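Local coordinates for protein MccF (Escherichia coli, PDB 4IIY) that probably acts as a serine-type hydrolase of the peptidase S66 family, giving its host self-immunity to the antibiotic microcin C7, at residues A297-K302 with V349-D354; F334-T339 with L343-G348. The protein carries 1 engineered substitution. One frame throughout, in Å; residues are numbered along the deposited sequence.

Interaction 1 of 2, residues A297-K302 with V349-D354; sequences AIILGK and VKLAID. With EDO (1,2-ethanediol), chain L.
Ile353 and Ile299 supply most of the surface buried where two strands of one curled mixed sheet meet in the C-terminal domain. Strands 297-301 and 350-354 are not neighbours: 236-245 and 266-270 lie between them. Yet the two axes approach to 9.6 Å at 88°, so the sheet bends and twists enough for non-adjacent strands to pack side chain against side chain, a worked example of a single sheet enclosing its own core. No hydrogen bond joins the two segments. Ile299 holds CG1 anti to its carbonyl carbon (chi1 -57°), and the chain then runs on nearly extended, which carries CD1 out from the strand. The CD1 methyl of Ile353 comes up against the CG1 methylene of Ile299 at 3.7 Å. That same methyl also reaches Ala297 CB at 4.2 Å. Leu351, whose side chain crosses that of Ile299 at roughly a right angle, sets its own CD1 against Ile299 CD1 at 4.0 Å. Ile360 of strand 359-362 and Phe268 of strand 266-270 extend this apolar interior around Ile299. At the C-terminal end of strand 297-301, away from the packed residues, a 1,2-ethanediol, most likely a crystallisation additive, donates from O1 to Gly301 O at 2.8 Å.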
# COMPACT_ATOMS: atom_id res chain seq x y z
N ALA B 297 18.06 -12.60 -8.14
CA ALA B 297 17.98 -13.11 -6.78
C ALA B 297 17.10 -12.15 -5.98
O ALA B 297 16.89 -11.00 -6.39
CB ALA B 297 19.37 -13.23 -6.14
N ILE B 298 16.61 -12.64 -4.85
CA ILE B 298 15.83 -11.83 -3.92
C ILE B 298 16.43 -11.95 -2.53
O ILE B 298 16.76 -13.06 -2.09
CB ILE B 298 14.36 -12.30 -3.89
CG1 ILE B 298 13.71 -12.13 -5.26
CG2 ILE B 298 13.57 -11.54 -2.81
CD1 ILE B 298 12.48 -12.97 -5.45
N ILE B 299 16.56 -10.81 -1.85
CA ILE B 299 16.91 -10.77 -0.44
C ILE B 299 15.68 -10.35 0.36
O ILE B 299 15.12 -9.27 0.12
CB ILE B 299 18.02 -9.74 -0.17
CG1 ILE B 299 19.28 -10.04 -1.00
CG2 ILE B 299 18.36 -9.69 1.33
CD1 ILE B 299 20.26 -8.88 -1.03
N LEU B 300 15.23 -11.21 1.27
CA LEU B 300 14.16 -10.86 2.19
C LEU B 300 14.80 -10.48 3.52
O LEU B 300 15.47 -11.30 4.16
CB LEU B 300 13.21 -12.03 2.42
CG LEU B 300 12.52 -12.65 1.21
CD1 LEU B 300 11.68 -13.84 1.65
CD2 LEU B 300 11.66 -11.63 0.47
N GLY B 301 14.61 -9.24 3.95
CA GLY B 301 15.01 -8.87 5.30
C GLY B 301 14.14 -9.59 6.32
O GLY B 301 12.97 -9.91 6.04
N LYS B 302 14.67 -9.87 7.51
CA LYS B 302 13.83 -10.47 8.54
C LYS B 302 12.61 -9.57 8.78
O LYS B 302 12.74 -8.36 8.93
CB LYS B 302 14.59 -10.64 9.86
CG LYS B 302 15.70 -11.68 9.84
CD LYS B 302 16.18 -11.97 11.26
CE LYS B 302 17.12 -13.16 11.33
NZ LYS B 302 18.39 -12.91 10.60
N VAL B 349 24.22 -0.44 -5.84
CA VAL B 349 25.52 -0.98 -6.25
C VAL B 349 25.46 -2.50 -6.28
O VAL B 349 24.54 -3.11 -5.73
CB VAL B 349 26.67 -0.53 -5.31
CG1 VAL B 349 26.84 0.98 -5.35
CG2 VAL B 349 26.44 -1.02 -3.87
N LYS B 350 26.47 -3.11 -6.90
CA LYS B 350 26.51 -4.56 -7.01
C LYS B 350 26.84 -5.25 -5.68
O LYS B 350 27.74 -4.85 -4.95
CB LYS B 350 27.52 -5.00 -8.08
CG LYS B 350 27.06 -4.71 -9.50
CD LYS B 350 28.13 -5.09 -10.51
CE LYS B 350 27.72 -4.68 -11.91
NZ LYS B 350 28.78 -4.98 -12.92
N LEU B 351 26.08 -6.31 -5.42
CA LEU B 351 26.36 -7.27 -4.37
C LEU B 351 26.58 -8.64 -5.00
O LEU B 351 26.09 -8.90 -6.10
CB LEU B 351 25.18 -7.41 -3.40
CG LEU B 351 24.52 -6.16 -2.84
CD1 LEU B 351 23.38 -6.57 -1.92
CD2 LEU B 351 25.54 -5.30 -2.10
N ALA B 352 27.27 -9.51 -4.29
CA ALA B 352 27.37 -10.91 -4.68
C ALA B 352 26.87 -11.78 -3.55
O ALA B 352 27.38 -11.70 -2.42
CB ALA B 352 28.82 -11.28 -5.05
N ILE B 353 25.87 -12.60 -3.83
CA ILE B 353 25.38 -13.56 -2.86
C ILE B 353 25.93 -14.93 -3.24
O ILE B 353 25.69 -15.42 -4.35
CB ILE B 353 23.84 -13.64 -2.82
CG1 ILE B 353 23.22 -12.25 -2.60
CG2 ILE B 353 23.39 -14.63 -1.75
CD1 ILE B 353 21.72 -12.24 -2.77
N ASP B 354 26.69 -15.54 -2.34
CA ASP B 354 27.20 -16.88 -2.57
C ASP B 354 26.31 -17.85 -1.82
O ASP B 354 26.38 -17.98 -0.60
CB ASP B 354 28.65 -16.99 -2.10
CG ASP B 354 29.28 -18.31 -2.49
OD1 ASP B 354 28.57 -19.32 -2.59
OD2 ASP B 354 30.52 -18.31 -2.69
C1 EDO L . 10.29 -9.44 4.08
O1 EDO L . 10.47 -8.88 5.39
C2 EDO L . 9.31 -10.60 4.09
O2 EDO L . 7.99 -10.11 4.36

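Interaction 2 of 2, residues F334-T339 with L343-G348; sequences FDCSHT and LTLPLG. With 1EI (5'-O-(L-alpha-glutamylsulfamoyl)inosine), chain K.
The Phe334 ring meets two leucines obliquely, its CE1 lying 3.8 Å from Leu343 CD1 and its CE2 a looser 4.4 Å from Leu345 CD1, while Tyr200 makes an edge-to-face pair with it. The second flat group, the His338 ring, has C3' of the bound glutamylsulfamoyl inosine in plane at its edge, 3.5 Å from CD2, and pairs edge-to-face with Tyr144. Between the two rings runs the loop that presents His338, a predicted member of the charge relay system of this S66 peptidase, whose predicted nucleophile position carries an engineered Ala145. Its ND1 is hydrogen-bonded to Glu270 OE1, the other predicted relay residue, and its NE2 accepts from the ligand's amino N at 3.1 Å. With the His338 imidazole cut back to an alanine, Glu270 is likely to lose this partner, the amino group this acceptor, and Tyr144 the ring it pairs with.

The loop is fastened chiefly by Leu343, whose N-H points almost straight at Asp335 O (2.8 Å, 168° at the hydrogen). An inverse gamma turn is centred on Asp335, and Leu343 CD1 also rests 4.0 Å from its CB. With CG anti to the backbone N (chi1 -171°), the Phe334 ring is swung towards Leu343, whose side chain it crosses at about a right angle. Two residues beyond Phe334, Cys336 points into the contact, its SG packing 3.7 Å from Leu345 CB, with Phe268 and Tyr164 also touching the cysteine. Just before and after His338 an ST turn braces the backbone: Thr339 N donates to Ser337 OG over 3.3 Å, at 171°.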
# COMPACT_ATOMS: atom_id res chain seq x y z
N PHE B 334 17.95 -11.75 5.82
CA PHE B 334 19.06 -10.81 5.97
C PHE B 334 18.75 -9.81 7.08
O PHE B 334 17.62 -9.34 7.21
CB PHE B 334 19.32 -10.11 4.62
CG PHE B 334 20.58 -9.27 4.58
CD1 PHE B 334 21.82 -9.79 4.94
CD2 PHE B 334 20.53 -7.97 4.10
CE1 PHE B 334 22.96 -9.01 4.86
CE2 PHE B 334 21.67 -7.19 4.01
CZ PHE B 334 22.89 -7.71 4.39
N ASP B 335 19.77 -9.49 7.88
CA ASP B 335 19.61 -8.61 9.03
C ASP B 335 19.73 -7.14 8.64
O ASP B 335 20.59 -6.41 9.14
CB ASP B 335 20.63 -8.97 10.12
CG ASP B 335 20.40 -10.36 10.67
OD1 ASP B 335 19.43 -10.54 11.44
OD2 ASP B 335 21.17 -11.28 10.31
N CYS B 336 18.85 -6.72 7.75
CA CYS B 336 18.80 -5.32 7.34
C CYS B 336 17.32 -4.99 7.19
O CYS B 336 16.76 -5.08 6.09
CB CYS B 336 19.59 -5.10 6.04
SG CYS B 336 19.76 -3.38 5.54
N SER B 337 16.69 -4.65 8.30
CA SER B 337 15.24 -4.56 8.36
C SER B 337 14.86 -3.88 9.66
O SER B 337 15.66 -3.13 10.22
CB SER B 337 14.63 -5.96 8.28
OG SER B 337 14.93 -6.71 9.45
N HIS B 338 13.64 -4.13 10.14
CA HIS B 338 13.18 -3.56 11.40
C HIS B 338 13.64 -4.38 12.62
O HIS B 338 13.42 -3.96 13.76
CB HIS B 338 11.66 -3.48 11.44
CG HIS B 338 11.06 -2.41 10.57
ND1 HIS B 338 11.18 -2.38 9.20
CD2 HIS B 338 10.29 -1.35 10.90
CE1 HIS B 338 10.50 -1.34 8.72
NE2 HIS B 338 9.96 -0.70 9.74
N THR B 339 14.23 -5.55 12.41
CA THR B 339 14.72 -6.34 13.55
C THR B 339 16.06 -5.78 14.06
O THR B 339 16.73 -5.02 13.36
CB THR B 339 14.85 -7.83 13.19
OG1 THR B 339 15.78 -7.98 12.11
CG2 THR B 339 13.50 -8.40 12.76
N LEU B 343 22.14 -4.24 10.01
CA LEU B 343 23.32 -3.97 9.21
C LEU B 343 23.04 -2.78 8.28
O LEU B 343 21.88 -2.46 8.00
CB LEU B 343 23.67 -5.20 8.37
CG LEU B 343 23.87 -6.48 9.19
CD1 LEU B 343 23.99 -7.70 8.27
CD2 LEU B 343 25.09 -6.38 10.09
N THR B 344 24.10 -2.13 7.81
CA THR B 344 24.01 -1.01 6.88
C THR B 344 24.28 -1.51 5.45
O THR B 344 25.28 -2.21 5.22
CB THR B 344 25.01 0.09 7.28
OG1 THR B 344 24.59 0.69 8.51
CG2 THR B 344 25.08 1.17 6.21
N LEU B 345 23.41 -1.15 4.51
CA LEU B 345 23.47 -1.65 3.13
C LEU B 345 23.40 -0.51 2.11
O LEU B 345 22.40 0.22 2.05
CB LEU B 345 22.29 -2.59 2.89
CG LEU B 345 22.17 -3.20 1.49
CD1 LEU B 345 23.26 -4.22 1.25
CD2 LEU B 345 20.80 -3.84 1.31
N PRO B 346 24.44 -0.34 1.28
CA PRO B 346 24.30 0.63 0.19
C PRO B 346 23.32 0.10 -0.85
O PRO B 346 23.34 -1.09 -1.18
CB PRO B 346 25.72 0.70 -0.39
CG PRO B 346 26.31 -0.65 -0.10
CD PRO B 346 25.73 -1.05 1.25
N LEU B 347 22.45 0.97 -1.35
CA LEU B 347 21.50 0.61 -2.40
C LEU B 347 21.94 1.15 -3.75
O LEU B 347 22.39 2.29 -3.86
CB LEU B 347 20.12 1.19 -2.07
CG LEU B 347 19.48 0.71 -0.77
CD1 LEU B 347 18.25 1.54 -0.46
CD2 LEU B 347 19.12 -0.75 -0.87
N GLY B 348 21.80 0.33 -4.79
CA GLY B 348 22.12 0.75 -6.14
C GLY B 348 23.51 0.37 -6.62
O GLY B 348 23.93 0.82 -7.69
O6 1EI K . 5.70 2.41 20.77
C6 1EI K . 6.51 1.62 20.24
N1 1EI K . 6.88 0.47 20.85
C2 1EI K . 7.75 -0.38 20.29
N3 1EI K . 8.33 -0.17 19.10
C5 1EI K . 7.10 1.92 18.92
C4 1EI K . 8.04 0.94 18.39
N7 1EI K . 7.02 2.92 18.01
C8 1EI K . 7.84 2.60 16.98
N9 1EI K . 8.44 1.42 17.22
C1' 1EI K . 9.39 0.74 16.33
O4' 1EI K . 10.17 1.66 15.57
C2' 1EI K . 8.61 -0.07 15.32
O2' 1EI K . 8.40 -1.39 15.81
C3' 1EI K . 9.50 -0.06 14.10
O3' 1EI K . 10.19 -1.31 14.00
C4' 1EI K . 10.53 1.03 14.34
C5' 1EI K . 10.57 2.04 13.20
O5' 1EI K . 9.31 2.72 13.08
SBF 1EI K . 9.02 3.48 11.79
OAE 1EI K . 8.16 4.61 12.10
OAF 1EI K . 10.29 3.89 11.26
NAQ 1EI K . 8.34 2.47 10.83
C 1EI K . 8.02 2.67 9.53
O 1EI K . 8.23 3.67 8.86
CA 1EI K . 7.39 1.51 8.83
N 1EI K . 7.12 0.42 9.75
CB 1EI K . 6.11 1.97 8.12
CG 1EI K . 5.94 1.26 6.78
CD 1EI K . 5.36 -0.13 6.99
OE1 1EI K . 5.42 -0.65 8.12
OE2 1EI K . 4.83 -0.69 6.02

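Followed from the N terminus, the chain lays down 297-302, then 334-339, 343-348 and finally 349-354, so interaction 2 is nested inside the loop of 46 residues that interaction 1 closes. That loop holds helix 315-323 and strand 330-334, the latter pairing beside 297-301. Interaction 2 closes a much shorter loop, with three residues between its segments, after which strand 345-347 joins the edge of the six-stranded sheet before the chain passes into 350-354 of the eight-stranded one. It thereby links the two sheets well away from the ligand, while the loop of interaction 2 carries His338 to it. The contacts touch directly: Lys302 NZ forms a salt bridge with Asp335 OD1, and Ile299 CG2 packs on Phe334 CB.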